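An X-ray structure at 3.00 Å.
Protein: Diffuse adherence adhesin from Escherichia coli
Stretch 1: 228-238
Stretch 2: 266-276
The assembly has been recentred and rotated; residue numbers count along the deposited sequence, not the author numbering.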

# COMPACT_ATOMS: atom_id res chain seq x y z
N GLN A 228 -0.99 30.40 14.25
CA GLN A 228 -2.16 29.99 14.97
C GLN A 228 -2.20 28.49 15.21
O GLN A 228 -2.37 28.06 16.36
CB GLN A 228 -3.40 30.41 14.22
N LEU A 229 -2.04 27.69 14.16
CA LEU A 229 -2.27 26.24 14.27
C LEU A 229 -1.20 25.20 13.95
O LEU A 229 -1.36 24.07 14.35
CB LEU A 229 -3.50 25.85 13.50
CG LEU A 229 -3.44 26.34 12.07
CD1 LEU A 229 -3.72 25.18 11.14
CD2 LEU A 229 -4.42 27.47 11.85
N GLY A 230 -0.15 25.51 13.19
CA GLY A 230 0.83 24.45 12.97
C GLY A 230 1.75 24.56 11.77
O GLY A 230 1.89 25.62 11.18
N ASP A 231 2.38 23.46 11.40
CA ASP A 231 3.24 23.44 10.22
C ASP A 231 2.61 22.60 9.17
O ASP A 231 2.37 21.43 9.40
CB ASP A 231 4.55 22.78 10.54
CG ASP A 231 5.08 23.19 11.84
OD1 ASP A 231 4.29 23.70 12.66
OD2 ASP A 231 6.29 23.03 12.07
N PHE A 232 2.40 23.16 8.00
CA PHE A 232 1.80 22.43 6.92
C PHE A 232 2.77 22.18 5.79
O PHE A 232 3.69 22.95 5.58
CB PHE A 232 0.65 23.23 6.35
CG PHE A 232 -0.42 23.48 7.33
CD1 PHE A 232 -0.31 24.48 8.26
CD2 PHE A 232 -1.57 22.73 7.29
CE1 PHE A 232 -1.32 24.72 9.15
CE2 PHE A 232 -2.58 22.96 8.18
CZ PHE A 232 -2.46 23.95 9.11
N THR A 233 2.55 21.09 5.05
CA THR A 233 3.29 20.85 3.84
C THR A 233 2.36 20.42 2.74
O THR A 233 1.45 19.67 2.97
CB THR A 233 4.24 19.69 4.02
OG1 THR A 233 5.46 20.16 4.59
CG2 THR A 233 4.53 19.11 2.69
N LEU A 234 2.60 20.90 1.52
CA LEU A 234 1.82 20.46 0.38
C LEU A 234 2.76 20.07 -0.73
O LEU A 234 3.65 20.81 -1.05
CB LEU A 234 0.92 21.57 -0.10
CG LEU A 234 -0.33 21.59 0.76
CD1 LEU A 234 -0.43 22.91 1.50
CD2 LEU A 234 -1.56 21.30 -0.08
N GLY A 235 2.57 18.89 -1.31
CA GLY A 235 3.53 18.39 -2.26
C GLY A 235 2.85 17.64 -3.36
O GLY A 235 1.63 17.62 -3.41
N ILE A 236 3.62 17.04 -4.25
CA ILE A 236 3.03 16.23 -5.28
C ILE A 236 3.81 14.95 -5.50
O ILE A 236 5.01 14.91 -5.31
CB ILE A 236 2.87 17.00 -6.58
CG1 ILE A 236 4.18 17.11 -7.32
CG2 ILE A 236 2.51 18.44 -6.29
CD1 ILE A 236 4.23 18.42 -8.03
N MET A 237 3.10 13.91 -5.91
CA MET A 237 3.67 12.58 -6.04
C MET A 237 3.26 11.93 -7.33
O MET A 237 2.25 12.28 -7.88
CB MET A 237 3.15 11.72 -4.93
CG MET A 237 1.74 12.04 -4.57
SD MET A 237 1.30 10.72 -3.45
CE MET A 237 -0.08 11.49 -2.65
N GLY A 238 4.03 10.95 -7.78
CA GLY A 238 3.69 10.21 -8.99
C GLY A 238 4.39 8.88 -8.92
O GLY A 238 5.32 8.74 -8.16
N GLY A 266 -0.68 12.54 -8.16
CA GLY A 266 -1.55 13.14 -7.18
C GLY A 266 -0.83 14.09 -6.29
O GLY A 266 0.31 14.43 -6.54
N VAL A 267 -1.51 14.52 -5.24
CA VAL A 267 -0.99 15.48 -4.31
C VAL A 267 -1.22 14.99 -2.91
O VAL A 267 -2.19 14.29 -2.66
CB VAL A 267 -1.78 16.76 -4.43
CG1 VAL A 267 -1.71 17.24 -5.86
CG2 VAL A 267 -3.21 16.49 -4.05
N TYR A 268 -0.34 15.36 -1.99
CA TYR A 268 -0.46 14.96 -0.60
C TYR A 268 -0.35 16.13 0.36
O TYR A 268 0.10 17.19 -0.02
CB TYR A 268 0.57 13.91 -0.26
CG TYR A 268 1.97 14.35 -0.42
CD1 TYR A 268 2.57 15.19 0.50
CD2 TYR A 268 2.72 13.91 -1.48
CE1 TYR A 268 3.87 15.59 0.35
CE2 TYR A 268 4.02 14.30 -1.63
CZ TYR A 268 4.59 15.14 -0.72
OH TYR A 268 5.89 15.52 -0.88
N GLY A 269 -0.74 15.91 1.61
CA GLY A 269 -0.71 16.97 2.61
C GLY A 269 -0.23 16.46 3.95
O GLY A 269 -0.41 15.30 4.28
N THR A 270 0.39 17.33 4.73
CA THR A 270 0.92 16.97 6.02
C THR A 270 0.67 18.04 7.05
O THR A 270 0.71 19.20 6.72
CB THR A 270 2.42 16.87 5.91
OG1 THR A 270 2.78 15.50 5.75
CG2 THR A 270 3.02 17.40 7.15
N TRP A 271 0.44 17.67 8.31
CA TRP A 271 0.24 18.67 9.35
C TRP A 271 0.83 18.24 10.67
O TRP A 271 0.60 17.12 11.06
CB TRP A 271 -1.24 18.83 9.61
CG TRP A 271 -1.53 19.75 10.72
CD1 TRP A 271 -1.37 21.09 10.70
CD2 TRP A 271 -2.07 19.42 11.99
NE1 TRP A 271 -1.77 21.62 11.89
CE2 TRP A 271 -2.20 20.62 12.70
CE3 TRP A 271 -2.46 18.24 12.60
CZ2 TRP A 271 -2.70 20.67 13.97
CZ3 TRP A 271 -2.94 18.29 13.87
CH2 TRP A 271 -3.06 19.50 14.55
N TYR A 272 1.55 19.12 11.35
CA TYR A 272 2.01 18.86 12.71
C TYR A 272 1.68 20.04 13.57
O TYR A 272 1.98 21.15 13.20
CB TYR A 272 3.51 18.68 12.70
CG TYR A 272 3.92 17.42 12.08
CD1 TYR A 272 3.90 17.27 10.73
CD2 TYR A 272 4.33 16.37 12.85
CE1 TYR A 272 4.26 16.10 10.15
CE2 TYR A 272 4.71 15.19 12.28
CZ TYR A 272 4.67 15.07 10.93
OH TYR A 272 5.04 13.90 10.35
N GLN A 273 1.02 19.82 14.70
CA GLN A 273 0.72 20.94 15.58
C GLN A 273 1.91 21.52 16.32
O GLN A 273 2.03 22.73 16.42
CB GLN A 273 -0.39 20.61 16.56
CG GLN A 273 -0.02 19.63 17.62
CD GLN A 273 -1.01 19.67 18.74
OE1 GLN A 273 -1.03 18.79 19.58
NE2 GLN A 273 -1.86 20.69 18.74
N ASN A 274 2.77 20.68 16.88
CA ASN A 274 3.92 21.19 17.57
C ASN A 274 5.16 20.98 16.76
O ASN A 274 6.26 21.12 17.26
CB ASN A 274 4.13 20.52 18.91
CG ASN A 274 2.88 20.53 19.77
OD1 ASN A 274 2.18 21.54 19.87
ND2 ASN A 274 2.62 19.41 20.41
N GLY A 275 5.00 20.59 15.50
CA GLY A 275 6.14 20.36 14.64
C GLY A 275 6.60 18.93 14.82
O GLY A 275 6.27 18.31 15.81
N GLU A 276 7.33 18.40 13.85
CA GLU A 276 7.81 17.04 13.98
C GLU A 276 9.00 17.14 14.87
O GLU A 276 9.60 18.20 14.98
CB GLU A 276 8.26 16.53 12.63
CG GLU A 276 8.03 17.55 11.54
CD GLU A 276 8.51 17.05 10.20
OE1 GLU A 276 9.19 16.00 10.15
OE2 GLU A 276 8.20 17.70 9.18

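Two antiparallel β-strands, one from each stretch, lie side by side, their N-to-C directions 143° apart, and together the two stretches bury 791 Å². The register runs from Asp231 opposite Tyr272 to Met237 opposite Gly266. Hydrogen-bonded pairs alternate with non-hydrogen-bonded ones, as antiparallel pairing requires. In each hydrogen-bonded pair the two backbones exchange N-H and C=O groups: Asp231 N to Tyr272 O is 3.0 Å and Tyr272 N to Asp231 O 3.1 Å, while Met237 N to Gly266 O is 2.9 Å and Gly266 N to Met237 O 3.0 Å. Thr233 and Thr270 are joined in the same way. The ladder is looser at Gly235, whose N lies 3.3 Å from Tyr268 O; the return bond from Tyr268 N to Gly235 O, also 3.3 Å, is weak. Between these pairs, CA-H groups approach carbonyl oxygens, as where Phe232 CA lies 3.4 Å from Thr270 O.

Tyr268 has the largest area covered by the opposing strand. Its side chain, with chi1 at 61° (p), lays the ring across Gly235, whose CA sits 4.0 Å from the centroid of the Tyr268 ring and over its face, a CH-pi contact. The absence of a side chain at Gly235 makes this possible: an ideal CB there would fall 2.5 Å from Tyr268 OH. That hydroxyl is hydrogen-bonded elsewhere in the structure, so the buried ring keeps its polar end satisfied.

Met237, the next largest contributor, closes in on the same ring from its edge. Its SD is 5.3 Å from the centroid of the Tyr268 ring and close to the ring plane, and its CE packs 3.5 Å from Tyr268 CB. The thioether thus reaches diagonally past its register partner, Gly266, which has no side chain of its own. Thr233 CG2 also borders the Tyr268 ring, 4.3 Å from CE1 of Tyr268, and the Thr233 and Thr270 side chains meet with their CB atoms 3.9 Å apart.

On the other face of the sheet, Trp271 meets Phe232 in a non-hydrogen-bonded pair. Phe232 CE2 and Trp271 CD1 are 3.4 Å apart, and the phenyl ring and the indole five-membered ring lie obliquely, with planes at 47°. The indole also makes a weak hydrogen bond from Trp271 NE1 to Leu229 O at 3.5 Å, linking the tryptophan to the residue before Gly230. Glycine suits that next position, because an ideal CB on Gly230 would lie 2.6 Å from Trp271 NE1.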